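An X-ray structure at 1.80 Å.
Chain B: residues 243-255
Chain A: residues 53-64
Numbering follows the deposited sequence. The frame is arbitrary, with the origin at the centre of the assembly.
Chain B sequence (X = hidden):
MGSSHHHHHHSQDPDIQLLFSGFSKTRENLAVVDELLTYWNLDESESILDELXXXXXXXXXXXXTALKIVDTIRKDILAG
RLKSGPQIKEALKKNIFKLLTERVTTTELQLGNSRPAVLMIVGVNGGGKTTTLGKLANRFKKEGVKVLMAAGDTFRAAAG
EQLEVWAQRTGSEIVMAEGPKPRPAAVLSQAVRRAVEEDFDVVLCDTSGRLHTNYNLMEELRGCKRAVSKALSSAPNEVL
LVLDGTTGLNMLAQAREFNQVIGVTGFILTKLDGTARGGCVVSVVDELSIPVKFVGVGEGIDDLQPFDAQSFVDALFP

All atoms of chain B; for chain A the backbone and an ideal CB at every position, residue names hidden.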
ATOM      1  N   LEU B 243     -14.094   1.392   6.996  1.00 19.17           N
ATOM      2  CA  LEU B 243     -13.043   1.042   6.043  1.00 20.43           C
ATOM      3  C   LEU B 243     -12.279  -0.214   6.481  1.00 22.85           C
ATOM      4  O   LEU B 243     -11.934  -0.373   7.649  1.00 21.66           O
ATOM      5  CB  LEU B 243     -12.067   2.217   5.956  1.00 20.67           C
ATOM      6  CG  LEU B 243     -12.695   3.538   5.477  1.00 19.31           C
ATOM      7  CD1 LEU B 243     -11.742   4.678   5.830  1.00 19.10           C
ATOM      8  CD2 LEU B 243     -12.956   3.495   3.963  1.00 21.65           C
ATOM      9  N   ASP B 244     -11.961  -1.082   5.532  1.00 22.29           N
ATOM     10  CA  ASP B 244     -11.172  -2.290   5.826  1.00 22.69           C
ATOM     11  C   ASP B 244      -9.669  -2.006   5.967  1.00 19.94           C
ATOM     12  O   ASP B 244      -8.977  -1.767   4.961  1.00 22.55           O
ATOM     13  CB  ASP B 244     -11.425  -3.301   4.708  1.00 26.24           C
ATOM     14  CG  ASP B 244     -10.843  -4.677   5.005  1.00 31.75           C
ATOM     15  OD1 ASP B 244      -9.882  -4.791   5.811  1.00 27.36           O
ATOM     16  OD2 ASP B 244     -11.345  -5.658   4.409  1.00 36.16           O
ATOM     17  N   GLY B 245      -9.171  -2.065   7.204  1.00 18.67           N
ATOM     18  CA  GLY B 245      -7.779  -1.774   7.540  1.00 19.84           C
ATOM     19  C   GLY B 245      -6.792  -2.685   6.843  1.00 20.14           C
ATOM     20  O   GLY B 245      -5.637  -2.315   6.646  1.00 23.12           O
ATOM     21  N   THR B 246      -7.246  -3.859   6.412  1.00 22.11           N
ATOM     22  CA  THR B 246      -6.300  -4.727   5.693  1.00 25.17           C
ATOM     23  C   THR B 246      -5.925  -4.206   4.321  1.00 22.15           C
ATOM     24  O   THR B 246      -4.915  -4.647   3.769  1.00 20.54           O
ATOM     25  CB  THR B 246      -6.752  -6.190   5.565  1.00 24.22           C
ATOM     26  OG1 THR B 246      -7.915  -6.277   4.736  1.00 25.68           O
ATOM     27  CG2 THR B 246      -6.973  -6.795   6.941  1.00 28.43           C
ATOM     28  N   THR B 247      -6.725  -3.301   3.759  1.00 17.64           N
ATOM     29  CA  THR B 247      -6.365  -2.709   2.460  1.00 19.66           C
ATOM     30  C   THR B 247      -5.351  -1.586   2.645  1.00 19.36           C
ATOM     31  O   THR B 247      -4.825  -1.027   1.678  1.00 16.18           O
ATOM     32  CB  THR B 247      -7.594  -2.210   1.681  1.00 21.82           C
ATOM     33  OG1 THR B 247      -8.212  -1.120   2.383  1.00 22.87           O
ATOM     34  CG2 THR B 247      -8.590  -3.359   1.476  1.00 22.88           C
ATOM     35  N   GLY B 248      -5.079  -1.249   3.899  1.00 18.59           N
ATOM     36  CA  GLY B 248      -4.089  -0.215   4.179  1.00 19.37           C
ATOM     37  C   GLY B 248      -4.343   1.104   3.481  1.00 21.27           C
ATOM     38  O   GLY B 248      -5.465   1.611   3.449  1.00 17.96           O
ATOM     39  N   LEU B 249      -3.291   1.680   2.900  1.00 19.06           N
ATOM     40  CA  LEU B 249      -3.389   3.006   2.288  1.00 19.79           C
ATOM     41  C   LEU B 249      -4.362   3.012   1.105  1.00 17.34           C
ATOM     42  O   LEU B 249      -4.870   4.048   0.696  1.00 18.74           O
ATOM     43  CB  LEU B 249      -2.000   3.426   1.786  1.00 21.85           C
ATOM     44  CG  LEU B 249      -1.805   4.942   1.693  1.00 33.74           C
ATOM     45  CD1 LEU B 249      -1.649   5.485   3.102  1.00 26.85           C
ATOM     46  CD2 LEU B 249      -0.576   5.292   0.860  1.00 34.95           C
ATOM     47  N   ASN B 250      -4.576   1.843   0.514  1.00 17.88           N
ATOM     48  CA  ASN B 250      -5.543   1.747  -0.573  1.00 19.30           C
ATOM     49  C   ASN B 250      -6.960   2.182  -0.202  1.00 22.47           C
ATOM     50  O   ASN B 250      -7.743   2.527  -1.093  1.00 25.54           O
ATOM     51  CB  ASN B 250      -5.522   0.345  -1.169  1.00 17.08           C
ATOM     52  CG  ASN B 250      -4.214   0.060  -1.819  1.00 25.84           C
ATOM     53  OD1 ASN B 250      -3.683   0.923  -2.530  1.00 27.00           O
ATOM     54  ND2 ASN B 250      -3.642  -1.111  -1.549  1.00 24.68           N
ATOM     55  N   MET B 251      -7.266   2.203   1.096  1.00 19.49           N
ATOM     56  CA  MET B 251      -8.582   2.657   1.563  1.00 20.93           C
ATOM     57  C   MET B 251      -8.833   4.144   1.252  1.00 23.05           C
ATOM     58  O   MET B 251      -9.971   4.584   1.237  1.00 22.73           O
ATOM     59  CB  MET B 251      -8.736   2.425   3.061  1.00 22.45           C
ATOM     60  CG  MET B 251      -8.002   3.454   3.901  1.00 23.51           C
ATOM     61  SD  MET B 251      -8.169   3.165   5.675  1.00 30.29           S
ATOM     62  CE  MET B 251      -8.065   1.404   5.866  1.00 21.36           C
ATOM     63  N   LEU B 252      -7.778   4.921   0.975  1.00 23.08           N
ATOM     64  CA  LEU B 252      -7.960   6.359   0.748  1.00 24.87           C
ATOM     65  C   LEU B 252      -8.844   6.659  -0.463  1.00 21.72           C
ATOM     66  O   LEU B 252      -9.570   7.654  -0.457  1.00 23.94           O
ATOM     67  CB  LEU B 252      -6.601   7.063   0.591  1.00 25.45           C
ATOM     68  CG  LEU B 252      -5.944   7.807   1.765  1.00 29.92           C
ATOM     69  CD1 LEU B 252      -6.021   7.039   3.056  1.00 31.28           C
ATOM     70  CD2 LEU B 252      -4.471   8.135   1.432  1.00 33.24           C
ATOM     71  N   ALA B 253      -8.792   5.810  -1.494  1.00 22.05           N
ATOM     72  CA  ALA B 253      -9.549   6.050  -2.706  1.00 26.87           C
ATOM     73  C   ALA B 253     -11.043   5.981  -2.395  1.00 29.53           C
ATOM     74  O   ALA B 253     -11.809   6.884  -2.714  1.00 22.56           O
ATOM     75  CB  ALA B 253      -9.163   5.038  -3.820  1.00 29.86           C
ATOM     76  N   GLN B 254     -11.470   4.933  -1.720  1.00 27.11           N
ATOM     77  CA  GLN B 254     -12.902   4.848  -1.450  1.00 31.51           C
ATOM     78  C   GLN B 254     -13.318   5.868  -0.377  1.00 23.26           C
ATOM     79  O   GLN B 254     -14.461   6.340  -0.391  1.00 25.23           O
ATOM     80  CB  GLN B 254     -13.320   3.421  -1.079  1.00 28.05           C
ATOM     81  CG  GLN B 254     -12.781   2.979   0.250  1.00 27.38           C
ATOM     82  CD  GLN B 254     -12.916   1.483   0.462  1.00 36.10           C
ATOM     83  OE1 GLN B 254     -13.730   1.040   1.274  1.00 27.40           O
ATOM     84  NE2 GLN B 254     -12.102   0.692  -0.257  1.00 27.88           N
ATOM     85  N   ALA B 255     -12.401   6.246   0.512  1.00 23.30           N
ATOM     86  CA  ALA B 255     -12.721   7.280   1.511  1.00 22.40           C
ATOM     87  C   ALA B 255     -12.973   8.659   0.868  1.00 25.53           C
ATOM     88  O   ALA B 255     -13.896   9.392   1.255  1.00 20.16           O
ATOM     89  CB  ALA B 255     -11.617   7.393   2.557  1.00 27.19           C
TER
ATOM     90  N   UNK A  53     -12.244  -7.471  -5.390  1.00 20.68           N
ATOM     91  CA  UNK A  53     -11.429  -6.308  -5.650  1.00 22.76           C
ATOM     92  C   UNK A  53     -10.673  -5.905  -4.387  1.00 20.54           C
ATOM     93  O   UNK A  53      -9.471  -5.577  -4.469  1.00 18.64           O
ATOM     94  CB  UNK A  53     -12.291  -5.151  -6.159  1.00 22.76           C
ATOM     95  N   UNK A  54     -11.341  -5.977  -3.244  1.00 20.55           N
ATOM     96  CA  UNK A  54     -10.696  -5.709  -1.948  1.00 24.20           C
ATOM     97  C   UNK A  54      -9.586  -6.714  -1.615  1.00 24.65           C
ATOM     98  O   UNK A  54      -8.581  -6.335  -1.059  1.00 20.97           O
ATOM     99  CB  UNK A  54     -11.746  -5.727  -0.835  1.00 24.20           C
ATOM    100  N   UNK A  55      -9.725  -7.979  -1.991  1.00 18.56           N
ATOM    101  CA  UNK A  55      -8.654  -8.928  -1.777  1.00 19.57           C
ATOM    102  C   UNK A  55      -7.415  -8.509  -2.588  1.00 19.98           C
ATOM    103  O   UNK A  55      -6.262  -8.518  -2.081  1.00 22.05           O
ATOM    104  CB  UNK A  55      -9.107 -10.339  -2.159  1.00 19.57           C
ATOM    105  N   UNK A  56      -7.629  -8.080  -3.821  1.00 16.08           N
ATOM    106  CA  UNK A  56      -6.536  -7.547  -4.635  1.00 20.38           C
ATOM    107  C   UNK A  56      -5.859  -6.323  -4.010  1.00 18.29           C
ATOM    108  O   UNK A  56      -4.623  -6.224  -4.053  1.00 17.11           O
ATOM    109  CB  UNK A  56      -7.063  -7.182  -6.024  1.00 20.38           C
ATOM    110  N   UNK A  57      -6.636  -5.429  -3.425  1.00 17.88           N
ATOM    111  CA  UNK A  57      -6.094  -4.228  -2.779  1.00 20.22           C
ATOM    112  C   UNK A  57      -5.198  -4.613  -1.595  1.00 18.62           C
ATOM    113  O   UNK A  57      -4.155  -3.969  -1.361  1.00 18.14           O
ATOM    114  CB  UNK A  57      -7.228  -3.314  -2.310  1.00 20.22           C
ATOM    115  N   UNK A  58      -5.556  -5.667  -0.886  1.00 17.96           N
ATOM    116  CA  UNK A  58      -4.739  -6.149   0.215  1.00 20.02           C
ATOM    117  C   UNK A  58      -3.336  -6.532  -0.284  1.00 22.28           C
ATOM    118  O   UNK A  58      -2.328  -6.270   0.381  1.00 20.11           O
ATOM    119  CB  UNK A  58      -5.414  -7.343   0.893  1.00 20.02           C
ATOM    120  N   UNK A  59      -3.248  -7.135  -1.466  1.00 19.41           N
ATOM    121  CA  UNK A  59      -1.956  -7.461  -2.055  1.00 21.50           C
ATOM    122  C   UNK A  59      -1.324  -6.326  -2.879  1.00 23.82           C
ATOM    123  O   UNK A  59      -0.345  -6.538  -3.591  1.00 20.07           O
ATOM    124  CB  UNK A  59      -2.114  -8.697  -2.943  1.00 21.50           C
ATOM    125  N   UNK A  60      -1.834  -5.105  -2.762  1.00 17.87           N
ATOM    126  CA  UNK A  60      -1.257  -3.972  -3.501  1.00 18.75           C
ATOM    127  C   UNK A  60      -1.308  -3.993  -5.025  1.00 20.90           C
ATOM    128  O   UNK A  60      -0.462  -3.400  -5.696  1.00 19.44           O
ATOM    129  CB  UNK A  60       0.213  -3.843  -3.096  1.00 18.75           C
ATOM    130  N   UNK A  61      -2.294  -4.687  -5.586  1.00 17.39           N
ATOM    131  CA  UNK A  61      -2.889  -4.180  -6.813  1.00 19.93           C
ATOM    132  C   UNK A  61      -3.539  -2.844  -6.413  1.00 22.22           C
ATOM    133  O   UNK A  61      -4.438  -2.810  -5.550  1.00 26.12           O
ATOM    134  CB  UNK A  61      -3.892  -5.162  -7.421  1.00 19.93           C
ATOM    135  N   UNK A  62      -3.058  -1.732  -6.977  1.00 18.35           N
ATOM    136  CA  UNK A  62      -3.549  -0.425  -6.543  1.00 21.10           C
ATOM    137  C   UNK A  62      -4.992  -0.153  -6.978  1.00 22.00           C
ATOM    138  O   UNK A  62      -5.528  -0.877  -7.833  1.00 18.51           O
ATOM    139  CB  UNK A  62      -2.636   0.674  -7.090  1.00 21.10           C
ATOM    140  N   UNK A  63      -5.633   0.888  -6.405  1.00 21.50           N
ATOM    141  CA  UNK A  63      -7.066   1.107  -6.706  1.00 23.13           C
ATOM    142  C   UNK A  63      -7.352   1.144  -8.214  1.00 21.33           C
ATOM    143  O   UNK A  63      -8.300   0.515  -8.677  1.00 22.93           O
ATOM    144  CB  UNK A  63      -7.538   2.416  -6.069  1.00 23.13           C
ATOM    145  N   UNK A  64      -6.540   1.850  -8.993  1.00 19.16           N
ATOM    146  CA  UNK A  64      -6.822   1.897 -10.423  1.00 22.21           C
ATOM    147  C   UNK A  64      -6.619   0.578 -11.150  1.00 23.27           C
ATOM    148  O   UNK A  64      -7.387   0.247 -12.060  1.00 22.53           O
ATOM    149  CB  UNK A  64      -5.941   2.964 -11.077  1.00 22.21           C
TER

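Position 53 lies on a helix and is out of reach of chain B. The contact sets no preference here. The residue is Glu53(A).

Position 54 points its CB toward chain B, 4.6 Å from Thr247(B) CG2. The amide NE2 of Gln254(B) lies beyond and offers a donor, while the carboxylate of Asp244(B) is also near. A polar acceptor of some length would suit, Gln or Glu, although a negative charge would meet Asp244(B). The residue is Glu54(A). Its OE2 accepts a nearly straight hydrogen bond of 3.2 Å from Gln254(B) NE2. Its OE1 stands 4.3 Å from Asp244(B) OD2, a pair of like charges. Water 2 links these two atoms, donating to both, though weakly to OE1 of Glu54(A).

Position 55 points away and is unconstrained by chain B; it is Val55(A). Position 56 is out of reach; it is Leu56(A).

Position 57 points toward chain B. Its ideal CB is 4.0 Å from Thr247(B) CG2 and 4.2 Å from Asn250(B) CB. A methyl and a methylene favour an apolar residue such as Ala, Leu or Met. The residue is Leu57(A), with rotamer m, t. Its backbone O accepts a weak hydrogen bond of 2.9 Å from Asn250(B) ND2.

Position 58 points sideways, with its CB 4.0 Å from Thr246(B) O. The backbone comes close here, CA to CA 4.4 Å from Thr247(B). A compact side chain, such as Ala, Val or Thr, would suit. The residue is Val58(A). Its CG2 packs 3.4 Å from Thr246(B) OG1 and 3.9 Å from Thr247(B) CG2.

Position 59 leaves helical angles and points away from chain B. It is Ser59(A).

Position 60 has positive phi (64°), which favours Gly, Asn or Asp. Its CB is 5.0 Å from Asn250(B) ND2, a donor, so an acceptor is attractive. The residue is Asp60(A). Its end comes nearer, and OD1 accepts a hydrogen bond of 2.9 Å from Asn250(B) ND2.

Position 61 points sideways, with nothing of chain B near its CB. Many residues would do. It is Phe61(A), whose ring leads away.

Position 62 is the N-cap of the next helix, where Ser, Thr, Asp, Asn or Gly are common. Its ideal CB would be 4.7 Å from Asn250(B) OD1. The residue is Gly62(A).

Position 63 opens a helix and points toward chain B, its CB 3.8 Å from Ala253(B) CB. With phi at -52°, a small apolar residue, Ala or Pro, would suit. The residue is Pro63(A). Its CB meets Ala253(B) CB at 3.9 Å, and its CD lies 3.3 Å from Asn250(B) OD1.

Position 64 is out of reach. It is Lys64(A).

Chain A, residues 53-64: EEVLLVSDFGPK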
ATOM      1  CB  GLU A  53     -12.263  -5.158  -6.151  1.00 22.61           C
ATOM      2  CG  GLU A  53     -11.461  -4.183  -6.933  1.00 26.01           C
ATOM      3  CD  GLU A  53     -12.310  -3.198  -7.694  1.00 31.29           C
ATOM      4  OE1 GLU A  53     -13.409  -3.568  -8.214  1.00 30.60           O
ATOM      5  OE2 GLU A  53     -11.873  -2.033  -7.758  1.00 26.70           O
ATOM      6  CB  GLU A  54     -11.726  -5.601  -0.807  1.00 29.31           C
ATOM      7  CG  GLU A  54     -12.707  -4.435  -1.014  1.00 36.88           C
ATOM      8  CD  GLU A  54     -12.912  -3.572   0.233  1.00 46.01           C
ATOM      9  OE1 GLU A  54     -13.642  -4.007   1.163  1.00 52.11           O
ATOM     10  OE2 GLU A  54     -12.341  -2.450   0.273  1.00 46.16           O
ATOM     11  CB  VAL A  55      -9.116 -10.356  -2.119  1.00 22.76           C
ATOM     12  CG1 VAL A  55      -7.923 -11.266  -2.186  1.00 25.77           C
ATOM     13  CG2 VAL A  55     -10.119 -10.829  -1.037  1.00 23.82           C
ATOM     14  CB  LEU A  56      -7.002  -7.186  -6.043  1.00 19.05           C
ATOM     15  CG  LEU A  56      -7.621  -8.330  -6.869  1.00 19.95           C
ATOM     16  CD1 LEU A  56      -7.902  -7.839  -8.284  1.00 21.56           C
ATOM     17  CD2 LEU A  56      -6.697  -9.555  -6.874  1.00 19.88           C
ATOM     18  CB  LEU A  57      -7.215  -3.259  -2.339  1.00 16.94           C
ATOM     19  CG  LEU A  57      -8.057  -2.582  -3.439  1.00 20.32           C
ATOM     20  CD1 LEU A  57      -9.142  -1.691  -2.795  1.00 22.18           C
ATOM     21  CD2 LEU A  57      -7.230  -1.734  -4.403  1.00 18.83           C
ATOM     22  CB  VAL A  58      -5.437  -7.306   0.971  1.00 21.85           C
ATOM     23  CG1 VAL A  58      -4.509  -7.877   2.056  1.00 27.42           C
ATOM     24  CG2 VAL A  58      -6.783  -6.820   1.567  1.00 20.97           C
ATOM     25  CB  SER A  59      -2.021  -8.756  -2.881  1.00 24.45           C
ATOM     26  OG  SER A  59      -2.184  -9.884  -2.022  1.00 27.68           O
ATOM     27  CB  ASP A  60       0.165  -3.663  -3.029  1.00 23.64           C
ATOM     28  CG  ASP A  60       0.175  -2.565  -1.977  1.00 29.78           C
ATOM     29  OD1 ASP A  60      -0.928  -2.118  -1.565  1.00 24.29           O
ATOM     30  OD2 ASP A  60       1.277  -2.139  -1.573  1.00 23.59           O
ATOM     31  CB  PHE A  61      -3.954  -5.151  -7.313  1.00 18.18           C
ATOM     32  CG  PHE A  61      -3.418  -6.489  -7.710  1.00 21.34           C
ATOM     33  CD1 PHE A  61      -3.169  -7.472  -6.753  1.00 21.10           C
ATOM     34  CD2 PHE A  61      -3.202  -6.785  -9.045  1.00 23.76           C
ATOM     35  CE1 PHE A  61      -2.695  -8.708  -7.107  1.00 21.23           C
ATOM     36  CE2 PHE A  61      -2.721  -8.033  -9.412  1.00 21.05           C
ATOM     37  CZ  PHE A  61      -2.474  -9.000  -8.450  1.00 22.68           C
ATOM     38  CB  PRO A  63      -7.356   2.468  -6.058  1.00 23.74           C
ATOM     39  CG  PRO A  63      -6.421   2.459  -4.815  1.00 25.09           C
ATOM     40  CD  PRO A  63      -5.131   1.793  -5.339  1.00 21.73           C
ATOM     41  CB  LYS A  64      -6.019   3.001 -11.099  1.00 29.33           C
ATOM     42  CG  LYS A  64      -6.470   4.364 -10.646  1.00 34.99           C
ATOM     43  CD  LYS A  64      -5.683   5.427 -11.370  1.00 52.11           C
ATOM     44  CE  LYS A  64      -5.499   6.629 -10.456  1.00 59.89           C
ATOM     45  NZ  LYS A  64      -4.052   7.023 -10.344  1.00 75.45           N
TER
HETATM   46  O   HOH W   1     -13.535  -1.040   2.899  1.00 29.91           O
HETATM   47  O   HOH W   2     -14.006  -5.646   4.079  1.00 46.63           O
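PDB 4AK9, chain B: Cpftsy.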